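Local structure of Cel44C (Paenibacillus polymyxa, 2YKK) at residues Val116-Asn121 / Asn153-Tyr158; Thr51-Glu56 / Gly89-Ser94; Leu110-Tyr115 / Asp210-Leu215. The protein hydrolyses the beta-1,4-glucan backbone of xyloglucan and related glucans as an endo-acting enzyme, the chain here being its glycoside hydrolase family 44 part. The protein carries 2 engineered substitutions. All blocks are in the same frame, centred on the assembly; numbering follows the deposited sequence.

Contact 1: Val116-Asn121 / Asn153-Tyr158; sequences VAKDGN and NDNYVY. Engineered in segment 153-158: Y156 (natural residue Arg). With CA (calcium ion), chain C.
The ammonium group of K118 comes up to the turn before strand 156-158, its NZ 3.0 Å from the carbonyl O of D154. The angle there is too poor for a hydrogen bond, so the approach is electrostatic at most. NZ instead donates to a water at 2.8 Å, which in turn makes a weak 3.4 Å bond to N153 O, and its direct hydrogen bond goes to N136 on the middle strand 135-139. A bend at the last torsion (chi4 74°) turns NZ out of an otherwise extended chain and into this group of oxygens. Cut back to an alanine here, the side chain would probably leave the D154 carbonyl and N136 OD1 without their cationic neighbour and cost the water its tie to segment 116-121. At the other end V116 CG2 meets V157 CG2 at 3.6 Å, a contact less certain because V157 has a second conformer.

Beyond this layer lies the calcium ion. D154 OD1 binds it at 2.4 Å, and the main-chain O of Y156 at 2.3 Å; Y156 is an engineered residue whose side chain takes no part in this coordination. E56 through both carboxylate oxygens, D151 O and two waters complete seven ligands. One of those waters donates to D154 O over 2.8 Å, the other to D154 OD2. The carboxylate is held by Y156 N, which reaches OD1 in a nearly straight bond (162°) from well above its plane (72°). This is an Asx turn, and it places carboxylate and carbonyl on one cation. The whole is a calcium site built from loops and the start of strand 156-158, at the edge of a three-stranded sheet whose middle strand hydrogen-bonds to V116 on one flank and V157 on the other.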
loop_
_atom_site.group_PDB
_atom_site.type_symbol
_atom_site.label_atom_id
_atom_site.label_comp_id
_atom_site.label_asym_id
_atom_site.label_seq_id
_atom_site.Cartn_x
_atom_site.Cartn_y
_atom_site.Cartn_z
ATOM N N VAL A 116 -2.655 -22.937 -10.223
ATOM C CA VAL A 116 -2.792 -22.792 -8.788
ATOM C C VAL A 116 -2.584 -24.149 -8.129
ATOM O O VAL A 116 -2.703 -25.187 -8.763
ATOM C CB VAL A 116 -4.176 -22.157 -8.360
ATOM C CG1 VAL A 116 -4.320 -20.724 -8.923
ATOM C CG2 VAL A 116 -5.331 -23.071 -8.858
ATOM N N ALA A 117 -2.256 -24.130 -6.832
ATOM C CA ALA A 117 -1.955 -25.367 -6.104
ATOM C C ALA A 117 -3.102 -26.368 -6.086
ATOM O O ALA A 117 -4.216 -26.063 -5.590
ATOM C CB ALA A 117 -1.517 -25.027 -4.628
ATOM N N LYS A 118 -2.819 -27.602 -6.509
ATOM C CA LYS A 118 -3.847 -28.651 -6.508
ATOM C C LYS A 118 -3.969 -29.315 -5.125
ATOM O O LYS A 118 -4.988 -29.950 -4.833
ATOM C CB LYS A 118 -3.476 -29.697 -7.585
ATOM C CG LYS A 118 -4.607 -30.748 -7.883
ATOM C CD LYS A 118 -4.321 -31.462 -9.245
ATOM C CE LYS A 118 -5.446 -32.456 -9.537
ATOM N NZ LYS A 118 -6.756 -31.798 -9.977
ATOM N N ASP A 119 -2.932 -29.218 -4.299
ATOM C CA ASP A 119 -2.892 -29.932 -3.015
ATOM C C ASP A 119 -2.097 -29.160 -1.973
ATOM O O ASP A 119 -1.638 -28.042 -2.249
ATOM C CB ASP A 119 -2.228 -31.296 -3.241
ATOM C CG ASP A 119 -0.807 -31.160 -3.783
ATOM O OD1 ASP A 119 0.021 -30.446 -3.190
ATOM O OD2 ASP A 119 -0.518 -31.794 -4.820
ATOM N N GLY A 120 -1.919 -29.761 -0.777
ATOM C CA GLY A 120 -1.094 -29.165 0.241
ATOM C C GLY A 120 0.053 -30.103 0.592
ATOM O O GLY A 120 0.427 -30.217 1.761
ATOM N N ASN A 121 0.641 -30.751 -0.411
ATOM C CA ASN A 121 1.622 -31.822 -0.169
ATOM C C ASN A 121 3.080 -31.364 -0.117
ATOM O O ASN A 121 4.017 -32.187 -0.305
ATOM C CB ASN A 121 1.457 -32.934 -1.229
ATOM C CG ASN A 121 0.100 -33.615 -1.164
ATOM O OD1 ASN A 121 -0.331 -34.274 -2.115
ATOM N ND2 ASN A 121 -0.563 -33.488 -0.051
ATOM N N ASN A 153 -12.644 -31.906 -8.185
ATOM C CA ASN A 153 -11.877 -33.033 -8.701
ATOM C C ASN A 153 -11.392 -32.899 -10.115
ATOM O O ASN A 153 -10.704 -33.801 -10.601
ATOM C CB ASN A 153 -12.654 -34.337 -8.550
ATOM C CG ASN A 153 -13.009 -34.618 -7.096
ATOM O OD1 ASN A 153 -14.162 -34.860 -6.780
ATOM N ND2 ASN A 153 -12.041 -34.516 -6.217
ATOM N N ASP A 154 -11.724 -31.804 -10.788
ATOM C CA ASP A 154 -11.215 -31.586 -12.149
ATOM C C ASP A 154 -9.883 -30.844 -12.075
ATOM O O ASP A 154 -9.336 -30.652 -10.964
ATOM C CB ASP A 154 -12.267 -30.868 -13.012
ATOM C CG ASP A 154 -12.574 -29.444 -12.548
ATOM O OD1 ASP A 154 -11.880 -28.930 -11.638
ATOM O OD2 ASP A 154 -13.527 -28.809 -13.127
ATOM N N ASN A 155 -9.354 -30.442 -13.233
ATOM C CA ASN A 155 -8.050 -29.859 -13.294
ATOM C C ASN A 155 -8.074 -28.333 -13.406
ATOM O O ASN A 155 -7.082 -27.734 -13.839
ATOM C CB ASN A 155 -7.278 -30.450 -14.477
ATOM C CG ASN A 155 -5.803 -30.449 -14.233
ATOM O OD1 ASN A 155 -5.344 -30.945 -13.201
ATOM N ND2 ASN A 155 -5.041 -29.838 -15.149
ATOM N N TYR A 156 -9.211 -27.712 -13.003
ATOM C CA TYR A 156 -9.430 -26.292 -13.347
ATOM C C TYR A 156 -9.878 -25.517 -12.154
ATOM O O TYR A 156 -10.507 -26.074 -11.237
ATOM C CB TYR A 156 -10.585 -26.143 -14.382
ATOM C CG TYR A 156 -10.261 -26.844 -15.685
ATOM C CD1 TYR A 156 -9.269 -26.306 -16.522
ATOM C CD2 TYR A 156 -10.854 -28.103 -16.017
ATOM C CE1 TYR A 156 -8.910 -26.975 -17.737
ATOM C CE2 TYR A 156 -10.476 -28.778 -17.193
ATOM C CZ TYR A 156 -9.556 -28.200 -18.035
ATOM O OH TYR A 156 -9.127 -28.827 -19.178
ATOM N N VAL A 157 -9.523 -24.246 -12.131
ATOM C CA VAL A 157 -10.200 -23.307 -11.275
ATOM C C VAL A 157 -10.660 -22.173 -12.231
ATOM O O VAL A 157 -9.906 -21.789 -13.110
ATOM C CB VAL A 157 -9.212 -22.875 -10.181
ATOM C CG1 VAL A 157 -9.747 -21.719 -9.390
ATOM C CG2 VAL A 157 -8.787 -24.109 -9.286
ATOM N N TYR A 158 -11.878 -21.677 -12.042
ATOM C CA TYR A 158 -12.415 -20.661 -12.919
ATOM C C TYR A 158 -12.521 -19.354 -12.147
ATOM O O TYR A 158 -13.195 -19.321 -11.107
ATOM C CB TYR A 158 -13.841 -21.068 -13.329
ATOM C CG TYR A 158 -13.824 -22.343 -14.176
ATOM C CD1 TYR A 158 -13.387 -22.322 -15.503
ATOM C CD2 TYR A 158 -14.238 -23.562 -13.619
ATOM C CE1 TYR A 158 -13.373 -23.498 -16.272
ATOM C CE2 TYR A 158 -14.224 -24.740 -14.380
ATOM C CZ TYR A 158 -13.796 -24.680 -15.684
ATOM O OH TYR A 158 -13.780 -25.868 -16.431
HETATM CA CA CA C . -12.059 -27.225 -9.957
HETATM O O HOH W 1 -7.681 -33.452 -12.068
HETATM O O HOH W 2 -13.840 -26.599 -11.495
HETATM O O HOH W 3 -10.317 -28.684 -9.258
#

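Contact 2: Thr51-Glu56 / Gly89-Ser94. With CA (calcium ion), chain C.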
loop_
_atom_site.group_PDB
_atom_site.type_symbol
_atom_site.label_atom_id
_atom_site.label_comp_id
_atom_site.label_asym_id
_atom_site.label_seq_id
_atom_site.Cartn_x
_atom_site.Cartn_y
_atom_site.Cartn_z
ATOM N N THR A 51 -0.493 -15.661 -5.829
ATOM C CA THR A 51 -0.339 -16.062 -7.254
ATOM C C THR A 51 -0.891 -17.468 -7.500
ATOM O O THR A 51 -1.599 -17.680 -8.512
ATOM C CB THR A 51 1.144 -16.011 -7.648
ATOM O OG1 THR A 51 1.521 -14.618 -7.658
ATOM C CG2 THR A 51 1.372 -16.603 -9.057
ATOM N N GLY A 52 -0.518 -18.415 -6.608
ATOM C CA GLY A 52 -0.953 -19.826 -6.758
ATOM C C GLY A 52 -2.009 -20.285 -5.786
ATOM O O GLY A 52 -2.211 -21.507 -5.589
ATOM N N TYR A 53 -2.693 -19.321 -5.156
ATOM C CA TYR A 53 -3.827 -19.638 -4.282
ATOM C C TYR A 53 -5.027 -20.181 -5.064
ATOM O O TYR A 53 -5.471 -19.585 -6.074
ATOM C CB TYR A 53 -4.244 -18.355 -3.510
ATOM C CG TYR A 53 -5.614 -18.419 -2.877
ATOM C CD1 TYR A 53 -5.849 -19.235 -1.752
ATOM C CD2 TYR A 53 -6.656 -17.613 -3.337
ATOM C CE1 TYR A 53 -7.105 -19.270 -1.115
ATOM C CE2 TYR A 53 -7.929 -17.693 -2.744
ATOM C CZ TYR A 53 -8.112 -18.494 -1.662
ATOM O OH TYR A 53 -9.357 -18.448 -1.093
ATOM N N ASN A 54 -5.556 -21.308 -4.584
ATOM C CA ASN A 54 -6.630 -22.027 -5.265
ATOM C C ASN A 54 -7.850 -21.782 -4.391
ATOM O O ASN A 54 -7.916 -22.267 -3.293
ATOM C CB ASN A 54 -6.254 -23.531 -5.296
ATOM C CG ASN A 54 -7.392 -24.419 -5.776
ATOM O OD1 ASN A 54 -8.541 -23.981 -5.855
ATOM N ND2 ASN A 54 -7.054 -25.676 -6.188
ATOM N N TRP A 55 -8.816 -21.004 -4.869
ATOM C CA TRP A 55 -9.954 -20.645 -4.040
ATOM C C TRP A 55 -10.821 -21.833 -3.651
ATOM O O TRP A 55 -11.513 -21.795 -2.623
ATOM C CB TRP A 55 -10.784 -19.555 -4.745
ATOM C CG TRP A 55 -11.714 -20.084 -5.815
ATOM C CD1 TRP A 55 -11.415 -20.329 -7.123
ATOM C CD2 TRP A 55 -13.122 -20.369 -5.650
ATOM N NE1 TRP A 55 -12.564 -20.768 -7.790
ATOM C CE2 TRP A 55 -13.607 -20.816 -6.905
ATOM C CE3 TRP A 55 -14.003 -20.336 -4.548
ATOM C CZ2 TRP A 55 -14.955 -21.182 -7.119
ATOM C CZ3 TRP A 55 -15.349 -20.698 -4.743
ATOM C CH2 TRP A 55 -15.812 -21.111 -6.042
ATOM N N GLU A 56 -10.810 -22.902 -4.471
ATOM C CA GLU A 56 -11.659 -24.047 -4.211
ATOM C C GLU A 56 -11.244 -24.827 -2.974
ATOM O O GLU A 56 -12.138 -25.303 -2.249
ATOM C CB GLU A 56 -11.651 -25.007 -5.414
ATOM C CG GLU A 56 -12.154 -24.332 -6.714
ATOM C CD GLU A 56 -12.135 -25.341 -7.884
ATOM O OE1 GLU A 56 -11.492 -26.388 -7.730
ATOM O OE2 GLU A 56 -12.753 -25.098 -8.954
ATOM N N GLY A 89 -13.513 -21.062 -0.901
ATOM C CA GLY A 89 -13.466 -19.598 -0.688
ATOM C C GLY A 89 -13.136 -19.143 0.727
ATOM O O GLY A 89 -12.962 -17.928 0.943
ATOM N N ALA A 90 -12.995 -20.084 1.673
ATOM C CA ALA A 90 -12.904 -19.711 3.114
ATOM C C ALA A 90 -11.772 -18.716 3.468
ATOM O O ALA A 90 -11.972 -17.789 4.288
ATOM C CB ALA A 90 -12.814 -20.995 4.015
ATOM N N VAL A 91 -10.591 -18.847 2.839
ATOM C CA VAL A 91 -9.504 -17.859 3.095
ATOM C C VAL A 91 -9.973 -16.439 2.746
ATOM O O VAL A 91 -9.739 -15.470 3.520
ATOM C CB VAL A 91 -8.204 -18.215 2.307
ATOM C CG1 VAL A 91 -7.251 -16.996 2.154
ATOM C CG2 VAL A 91 -7.472 -19.401 2.983
ATOM N N THR A 92 -10.685 -16.322 1.629
ATOM C CA THR A 92 -11.092 -14.992 1.161
ATOM C C THR A 92 -12.321 -14.481 1.927
ATOM O O THR A 92 -12.408 -13.290 2.249
ATOM C CB THR A 92 -11.349 -15.011 -0.348
ATOM O OG1 THR A 92 -10.102 -15.288 -1.008
ATOM C CG2 THR A 92 -11.791 -13.612 -0.843
ATOM N N THR A 93 -13.271 -15.372 2.204
ATOM C CA THR A 93 -14.468 -14.945 2.915
ATOM C C THR A 93 -14.151 -14.662 4.392
ATOM O O THR A 93 -14.677 -13.694 4.946
ATOM C CB THR A 93 -15.648 -15.959 2.793
ATOM O OG1 THR A 93 -15.250 -17.191 3.388
ATOM C CG2 THR A 93 -16.095 -16.157 1.335
ATOM N N SER A 94 -13.223 -15.401 4.997
ATOM C CA SER A 94 -12.806 -15.061 6.358
ATOM C C SER A 94 -12.125 -13.674 6.364
ATOM O O SER A 94 -12.414 -12.821 7.232
ATOM C CB SER A 94 -11.896 -16.140 6.935
ATOM O OG SER A 94 -11.536 -15.788 8.291
HETATM CA CA CA C . -12.059 -27.225 -9.957
HETATM O O HOH W 2 -13.840 -26.599 -11.495
HETATM O O HOH W 3 -10.317 -28.684 -9.258
#
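G89 and W55 meet at the tightest point: G89 N gives its hydrogen to W55 O over 2.7 Å, with an N-H...O angle of 157°. G89 CA lies in the plane of the indole at its edge. Within the loop, E56 CG rests over one face near the rim; F162 and F165 of helix 159-170 also meet the indole. G89 is the N-cap of helix 90-102, and its positive phi (77°) suits a residue without a side chain.

CG anti to the backbone N (chi1 164°) extends the Y53 ring so that its hydroxyl end meets the first turn of that helix. T92 OG1 donates to Y53 OH at 3.2 Å, while Y53 CE1 packs on V91 CB at 3.7 Å. N58, two residues past segment 51-56, has a weak hydrogen bond to the same hydroxyl and also takes the V91 amide.

Looser is the helix further along, where the partly exposed T93 and S94 do not touch segment 51-56 and T93 packs on helix 159-170. E56 turns away to chelate calcium. The short G89-W55 bond and the longer T92-Y53 one, both buried, suggest that polar pairing as well as packing sets the loop against the helix start.

Contact 3: Leu110-Tyr115 / Asp210-Leu215; sequences LPMAGY and DRSVSL
The guanidinium of R211 has A113 O over one face, in contact only at 3.9 Å from NH1, while M112 O approaches obliquely and accepts a weak hydrogen bond from NH1 (3.0 Å, N-H...O angle 122°). Its NE is taken up by a salt bridge to E207, one turn back in the helix. These groups join a loop following a barrel strand to a helix packed around the eight-stranded parallel barrel of the TIM fold: L110 ends strand 105-110, its loop runs on to strand 115-117, and helix 205-222 follows the neighbouring strand 181-184.

M112 lies against the helix. Its SD lies 3.6 Å from S212 CA and equally close to R211 O, and its methyl CE turns back to S212 OG at 3.7 Å. That hydroxyl has its own partner in L208 O. To bring CE there the chain is nearly eclipsed about CG-SD (chi3 -15°), a strained shape. G114 has backbone angles at which a CB would press on the preceding carbonyl O.

L215 covers the other flank. Its CD2 packs on L110 CB at 4.1 Å, near P111 O, and comes within 3.3 Å of M112 CG, closer than usual for two carbons.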
loop_
_atom_site.group_PDB
_atom_site.type_symbol
_atom_site.label_atom_id
_atom_site.label_comp_id
_atom_site.label_asym_id
_atom_site.label_seq_id
_atom_site.Cartn_x
_atom_site.Cartn_y
_atom_site.Cartn_z
ATOM N N LEU A 110 -6.332 -11.984 -7.585
ATOM C CA LEU A 110 -6.834 -13.047 -8.450
ATOM C C LEU A 110 -5.591 -13.591 -9.198
ATOM O O LEU A 110 -4.601 -12.869 -9.363
ATOM C CB LEU A 110 -7.835 -12.482 -9.454
ATOM C CG LEU A 110 -9.069 -11.844 -8.798
ATOM C CD1 LEU A 110 -9.965 -11.299 -9.916
ATOM C CD2 LEU A 110 -9.821 -12.882 -7.954
ATOM N N PRO A 111 -5.633 -14.858 -9.642
ATOM C CA PRO A 111 -4.423 -15.468 -10.213
ATOM C C PRO A 111 -4.316 -15.201 -11.740
ATOM O O PRO A 111 -5.339 -15.268 -12.454
ATOM C CB PRO A 111 -4.653 -16.986 -9.955
ATOM C CG PRO A 111 -6.182 -17.130 -10.007
ATOM C CD PRO A 111 -6.731 -15.831 -9.410
ATOM N N MET A 112 -3.105 -14.925 -12.231
ATOM C CA MET A 112 -2.853 -14.767 -13.667
ATOM C C MET A 112 -1.662 -15.557 -14.167
ATOM O O MET A 112 -1.488 -15.676 -15.380
ATOM C CB MET A 112 -2.539 -13.281 -14.011
ATOM C CG MET A 112 -3.676 -12.568 -14.498
ATOM S SD MET A 112 -3.367 -10.937 -15.223
ATOM C CE MET A 112 -1.739 -10.511 -14.720
ATOM N N ALA A 113 -0.847 -16.126 -13.306
ATOM C CA ALA A 113 0.448 -16.705 -13.793
ATOM C C ALA A 113 0.196 -18.033 -14.495
ATOM O O ALA A 113 1.026 -18.478 -15.300
ATOM C CB ALA A 113 1.417 -16.909 -12.650
ATOM N N GLY A 114 -0.961 -18.626 -14.230
ATOM C CA GLY A 114 -1.501 -19.669 -15.105
ATOM C C GLY A 114 -1.989 -20.933 -14.394
ATOM O O GLY A 114 -2.764 -21.702 -14.977
ATOM N N TYR A 115 -1.478 -21.166 -13.187
ATOM C CA TYR A 115 -1.823 -22.356 -12.408
ATOM C C TYR A 115 -1.950 -22.057 -10.928
ATOM O O TYR A 115 -1.369 -21.079 -10.424
ATOM C CB TYR A 115 -0.735 -23.457 -12.536
ATOM C CG TYR A 115 -0.514 -23.889 -13.988
ATOM C CD1 TYR A 115 0.382 -23.175 -14.798
ATOM C CD2 TYR A 115 -1.176 -24.990 -14.509
ATOM C CE1 TYR A 115 0.581 -23.568 -16.135
ATOM C CE2 TYR A 115 -0.955 -25.398 -15.847
ATOM C CZ TYR A 115 -0.081 -24.668 -16.625
ATOM O OH TYR A 115 0.191 -25.026 -17.956
ATOM N N ASP A 210 -1.890 -8.909 -22.405
ATOM C CA ASP A 210 -2.925 -9.815 -22.881
ATOM C C ASP A 210 -3.575 -10.619 -21.737
ATOM O O ASP A 210 -4.818 -10.798 -21.701
ATOM C CB ASP A 210 -2.362 -10.805 -23.917
ATOM C CG ASP A 210 -1.977 -10.139 -25.232
ATOM O OD1 ASP A 210 -2.454 -9.031 -25.512
ATOM O OD2 ASP A 210 -1.171 -10.768 -25.998
ATOM N N ARG A 211 -2.752 -11.077 -20.790
ATOM C CA ARG A 211 -3.288 -11.823 -19.651
ATOM C C ARG A 211 -4.203 -10.916 -18.824
ATOM O O ARG A 211 -5.185 -11.374 -18.274
ATOM C CB ARG A 211 -2.135 -12.313 -18.751
ATOM C CG ARG A 211 -1.460 -13.623 -19.273
ATOM C CD ARG A 211 -0.317 -14.089 -18.327
ATOM N NE ARG A 211 0.427 -15.206 -18.909
ATOM C CZ ARG A 211 0.057 -16.486 -18.824
ATOM N NH1 ARG A 211 -1.050 -16.826 -18.152
ATOM N NH2 ARG A 211 0.789 -17.424 -19.414
ATOM N N SER A 212 -3.809 -9.653 -18.707
ATOM C CA SER A 212 -4.490 -8.686 -17.857
ATOM C C SER A 212 -5.820 -8.337 -18.458
ATOM O O SER A 212 -6.824 -8.233 -17.746
ATOM C CB SER A 212 -3.629 -7.409 -17.737
ATOM O OG SER A 212 -2.421 -7.712 -17.044
ATOM N N VAL A 213 -5.835 -8.126 -19.770
ATOM C CA VAL A 213 -7.100 -7.828 -20.484
ATOM C C VAL A 213 -8.053 -8.984 -20.367
ATOM O O VAL A 213 -9.229 -8.782 -20.104
ATOM C CB VAL A 213 -6.823 -7.446 -21.976
ATOM C CG1 VAL A 213 -8.150 -7.354 -22.779
ATOM C CG2 VAL A 213 -6.045 -6.126 -21.985
ATOM N N SER A 214 -7.572 -10.206 -20.596
ATOM C CA SER A 214 -8.451 -11.369 -20.516
ATOM C C SER A 214 -9.062 -11.524 -19.091
ATOM O O SER A 214 -10.291 -11.823 -18.931
ATOM C CB SER A 214 -7.674 -12.632 -20.927
ATOM O OG SER A 214 -8.540 -13.756 -20.746
ATOM N N LEU A 215 -8.221 -11.365 -18.063
ATOM C CA LEU A 215 -8.720 -11.575 -16.695
ATOM C C LEU A 215 -9.672 -10.387 -16.321
ATOM O O LEU A 215 -10.771 -10.603 -15.761
ATOM C CB LEU A 215 -7.594 -11.709 -15.674
ATOM C CG LEU A 215 -8.038 -11.738 -14.191
ATOM C CD1 LEU A 215 -9.124 -12.810 -13.900
ATOM C CD2 LEU A 215 -6.754 -12.008 -13.353
#

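Contacts 2 and 3 are buried; contact 1 is only partly so and lies farther from the chain's centre, about 29 Å against 21 Å. Contacts 1 and 2 share the calcium ion and two of its waters, E56 coming from segment 51-56, D154 and Y156 from segment 153-158. They also meet directly: A117 probably bonds through N to the carbonyl of G52 and through O to the side-chain ND2 of N54. Contact 3 runs directly into contact 1 at Y115-V116, and P111 also packs beside T51 of contact 2. Chemistry follows place: ion and water at the periphery, hydrogen bonds at a helix start, and mostly apolar packing between barrel strand end and helix 205-222.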